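Local coordinates for fructooligosaccharide ABC transporter substrate-binding protein FusA (Streptococcus pneumoniae, PDB 5G5Y) that captures short- and long-chain fructooligosaccharides, such as kestose, nystose and inulin, for import by the FusABC-MsmK ABC transporter, preferring tetrasaccharides and larger, at residues 332-340 / 390-398. Sequence-based numbering, arbitrary orientation.
Sequences PLQSVQNNW and YYGKVTTMP
Trp340 lays the six-membered part of its indole against the ring of Pro398, whose CG stands 4.0 Å from the centroid of that six-membered ring, over one face, in a CH-pi contact. On the opposite face of the indole lies the amide nitrogen ND2 of Asn339, which hydrogen-bonds Glu123, so a proline and an amide lie over opposite faces, both offset toward the rim. At the ring's edge, near its plane, Trp340 CH2 meets Tyr391 OH at 3.6 Å; that hydroxyl is hydrogen-bonded to Glu124 O. Trp340 and Glu123 both bind substrate, so Pro398 and Tyr391 probably help fix the indole in the sugar site.

One turn back along the helix, Val336 meets Thr395 tip to tip, with Val336 CG1 3.6 Å from Thr395 OG1 and Val336 CG2 against the Thr395 methyl. With OG1 trans to the backbone nitrogen (chi1 -175°), Thr395 turns its methyl CG2 as well as its hydroxyl against Val336, and the hydroxyl donates to Thr396 O. Val394 CG1 touches both Leu333 CD2 and Val336 CG2, while Val394 CG2 touches Pro332 CB. At the start of the helix Pro332 CB sits over a face of Tyr390, 4.1 Å from the ring centroid, a second proline-aromatic CH-pi contact. A water in the plane of the phenol lies 2.6 Å from Tyr390 OH and makes a weak bond to Ser335 OG. No direct hydrogen bond joins the two segments.

Helix 332-340 thus packs on the loop between strand 384-386 and helix 399-412, with Pro398 as the N-cap residue of that helix. Strand 360-363 flanks both segments: Leu361 touches Leu333 and Val336 and makes backbone hydrogen bonds to Val394 and Thr396, while helix 23-32 packs against Gln334, Gln337 and Asn338.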
loop_
_atom_site.group_PDB
_atom_site.type_symbol
_atom_site.label_atom_id
_atom_site.label_comp_id
_atom_site.label_asym_id
_atom_site.label_seq_id
_atom_site.Cartn_x
_atom_site.Cartn_y
_atom_site.Cartn_z
ATOM N N PRO A 332 -0.653 5.485 21.979
ATOM C CA PRO A 332 -1.749 5.128 21.039
ATOM C C PRO A 332 -2.671 6.297 20.609
ATOM O O PRO A 332 -2.900 6.502 19.412
ATOM C CB PRO A 332 -2.534 4.084 21.821
ATOM C CG PRO A 332 -1.481 3.428 22.650
ATOM C CD PRO A 332 -0.565 4.519 23.095
ATOM N N LEU A 333 -3.174 7.081 21.573
ATOM C CA LEU A 333 -4.051 8.232 21.211
ATOM C C LEU A 333 -3.317 9.290 20.384
ATOM O O LEU A 333 -3.906 9.957 19.514
ATOM C CB LEU A 333 -4.664 8.890 22.447
ATOM C CG LEU A 333 -5.997 8.309 22.945
ATOM C CD1 LEU A 333 -6.297 8.933 24.308
ATOM C CD2 LEU A 333 -7.165 8.567 22.006
ATOM N N GLN A 334 -2.022 9.433 20.637
ATOM C CA GLN A 334 -1.236 10.382 19.917
ATOM C C GLN A 334 -0.975 9.864 18.498
ATOM O O GLN A 334 -1.070 10.641 17.559
ATOM C CB GLN A 334 0.092 10.646 20.625
ATOM C CG GLN A 334 0.797 11.894 20.092
ATOM C CD GLN A 334 0.083 13.178 20.489
ATOM O OE1 GLN A 334 -0.145 13.422 21.656
ATOM N NE2 GLN A 334 -0.314 13.967 19.514
ATOM N N SER A 335 -0.574 8.590 18.360
ATOM C CA SER A 335 -0.390 8.001 17.037
ATOM C C SER A 335 -1.628 8.153 16.142
ATOM O O SER A 335 -1.521 8.492 14.966
ATOM C CB SER A 335 0.025 6.541 17.138
ATOM O OG SER A 335 1.333 6.415 17.610
ATOM N N VAL A 336 -2.809 7.901 16.707
ATOM C CA VAL A 336 -4.010 7.951 15.932
ATOM C C VAL A 336 -4.222 9.386 15.415
ATOM O O VAL A 336 -4.437 9.584 14.231
ATOM C CB VAL A 336 -5.229 7.439 16.729
ATOM C CG1 VAL A 336 -6.539 7.775 16.048
ATOM C CG2 VAL A 336 -5.096 5.935 16.997
ATOM N N GLN A 337 -4.127 10.377 16.298
ATOM C CA GLN A 337 -4.331 11.776 15.878
ATOM C C GLN A 337 -3.258 12.239 14.908
ATOM O O GLN A 337 -3.568 12.871 13.871
ATOM C CB GLN A 337 -4.342 12.692 17.093
ATOM C CG GLN A 337 -5.500 12.470 18.020
ATOM C CD GLN A 337 -5.359 13.305 19.265
ATOM O OE1 GLN A 337 -5.622 14.489 19.223
ATOM N NE2 GLN A 337 -4.933 12.683 20.376
ATOM N N ASN A 338 -1.998 11.891 15.181
ATOM C CA ASN A 338 -0.922 12.313 14.277
ATOM C C ASN A 338 -1.156 11.828 12.846
ATOM O O ASN A 338 -0.876 12.540 11.878
ATOM C CB ASN A 338 0.448 11.845 14.764
ATOM C CG ASN A 338 0.904 12.577 16.022
ATOM O OD1 ASN A 338 0.195 13.432 16.566
ATOM N ND2 ASN A 338 2.080 12.207 16.511
ATOM N N ASN A 339 -1.710 10.634 12.742
ATOM C CA ASN A 339 -1.975 9.999 11.456
ATOM C C ASN A 339 -3.185 10.634 10.750
ATOM O O ASN A 339 -3.175 10.783 9.537
ATOM C CB ASN A 339 -2.261 8.514 11.675
ATOM C CG ASN A 339 -2.157 7.679 10.387
ATOM O OD1 ASN A 339 -1.181 7.774 9.656
ATOM N ND2 ASN A 339 -3.144 6.836 10.141
ATOM N N TRP A 340 -4.243 10.919 11.505
ATOM C CA TRP A 340 -5.556 11.185 10.909
ATOM C C TRP A 340 -6.210 12.545 11.185
ATOM O O TRP A 340 -7.108 12.929 10.423
ATOM C CB TRP A 340 -6.546 10.068 11.283
ATOM C CG TRP A 340 -6.431 8.816 10.493
ATOM C CD1 TRP A 340 -6.227 8.707 9.129
ATOM C CD2 TRP A 340 -6.595 7.477 10.973
ATOM N NE1 TRP A 340 -6.211 7.365 8.749
ATOM C CE2 TRP A 340 -6.447 6.593 9.853
ATOM C CE3 TRP A 340 -6.822 6.923 12.229
ATOM C CZ2 TRP A 340 -6.491 5.199 9.982
ATOM C CZ3 TRP A 340 -6.905 5.525 12.337
ATOM C CH2 TRP A 340 -6.738 4.694 11.223
ATOM N N TYR A 390 -6.127 -1.612 18.442
ATOM C CA TYR A 390 -6.584 -0.300 18.935
ATOM C C TYR A 390 -8.054 -0.023 18.552
ATOM O O TYR A 390 -8.704 0.819 19.194
ATOM C CB TYR A 390 -5.754 0.837 18.357
ATOM C CG TYR A 390 -4.299 0.912 18.766
ATOM C CD1 TYR A 390 -3.692 -0.077 19.537
ATOM C CD2 TYR A 390 -3.534 2.019 18.412
ATOM C CE1 TYR A 390 -2.372 0.015 19.927
ATOM C CE2 TYR A 390 -2.210 2.114 18.777
ATOM C CZ TYR A 390 -1.617 1.122 19.527
ATOM O OH TYR A 390 -0.270 1.208 19.892
ATOM N N TYR A 391 -8.548 -0.678 17.485
ATOM C CA TYR A 391 -9.885 -0.360 16.975
ATOM C C TYR A 391 -10.918 -0.839 17.962
ATOM O O TYR A 391 -10.816 -1.965 18.439
ATOM C CB TYR A 391 -10.123 -0.928 15.570
ATOM C CG TYR A 391 -9.117 -0.371 14.615
ATOM C CD1 TYR A 391 -9.080 0.988 14.336
ATOM C CD2 TYR A 391 -8.177 -1.195 14.009
ATOM C CE1 TYR A 391 -8.121 1.508 13.500
ATOM C CE2 TYR A 391 -7.212 -0.682 13.155
ATOM C CZ TYR A 391 -7.191 0.655 12.892
ATOM O OH TYR A 391 -6.242 1.182 12.050
ATOM N N GLY A 392 -11.860 0.045 18.321
ATOM C CA GLY A 392 -12.865 -0.256 19.342
ATOM C C GLY A 392 -12.406 -0.035 20.779
ATOM O O GLY A 392 -13.173 -0.288 21.733
ATOM N N LYS A 393 -11.163 0.404 20.966
ATOM C CA LYS A 393 -10.592 0.638 22.295
ATOM C C LYS A 393 -10.075 2.071 22.376
ATOM O O LYS A 393 -10.510 2.855 23.223
ATOM C CB LYS A 393 -9.481 -0.356 22.591
ATOM C CG LYS A 393 -9.897 -1.815 22.588
ATOM C CD LYS A 393 -8.834 -2.692 23.251
ATOM C CE LYS A 393 -9.025 -4.183 22.931
ATOM N NZ LYS A 393 -8.615 -4.573 21.535
ATOM N N VAL A 394 -9.168 2.410 21.465
ATOM C CA VAL A 394 -8.561 3.746 21.345
ATOM C C VAL A 394 -9.304 4.634 20.359
ATOM O O VAL A 394 -9.401 5.849 20.547
ATOM C CB VAL A 394 -7.096 3.605 20.855
ATOM C CG1 VAL A 394 -6.397 4.958 20.715
ATOM C CG2 VAL A 394 -6.301 2.684 21.788
ATOM N N THR A 395 -9.776 4.044 19.262
ATOM C CA THR A 395 -10.313 4.779 18.183
ATOM C C THR A 395 -11.237 3.908 17.350
ATOM O O THR A 395 -11.128 2.685 17.355
ATOM C CB THR A 395 -9.154 5.308 17.273
ATOM O OG1 THR A 395 -9.694 6.132 16.260
ATOM C CG2 THR A 395 -8.363 4.147 16.613
ATOM N N THR A 396 -12.126 4.558 16.632
ATOM C CA THR A 396 -12.805 3.938 15.517
ATOM C C THR A 396 -11.893 3.830 14.307
ATOM O O THR A 396 -10.944 4.584 14.151
ATOM C CB THR A 396 -14.063 4.747 15.115
ATOM O OG1 THR A 396 -13.718 6.123 14.939
ATOM C CG2 THR A 396 -15.114 4.624 16.176
ATOM N N MET A 397 -12.219 2.881 13.432
ATOM C CA MET A 397 -11.660 2.808 12.087
ATOM C C MET A 397 -12.373 3.771 11.147
ATOM O O MET A 397 -13.550 3.913 11.232
ATOM C CB MET A 397 -11.897 1.391 11.558
ATOM C CG MET A 397 -11.129 1.062 10.325
ATOM S SD MET A 397 -11.350 -0.677 9.932
ATOM C CE MET A 397 -10.385 -1.486 11.193
ATOM N N PRO A 398 -11.665 4.386 10.207
ATOM C CA PRO A 398 -12.341 5.115 9.154
ATOM C C PRO A 398 -13.390 4.240 8.438
ATOM O O PRO A 398 -13.139 3.050 8.185
ATOM C CB PRO A 398 -11.214 5.490 8.194
ATOM C CG PRO A 398 -9.985 5.411 9.003
ATOM C CD PRO A 398 -10.204 4.373 10.029
HETATM O O HOH W 1 0.748 3.525 19.286
#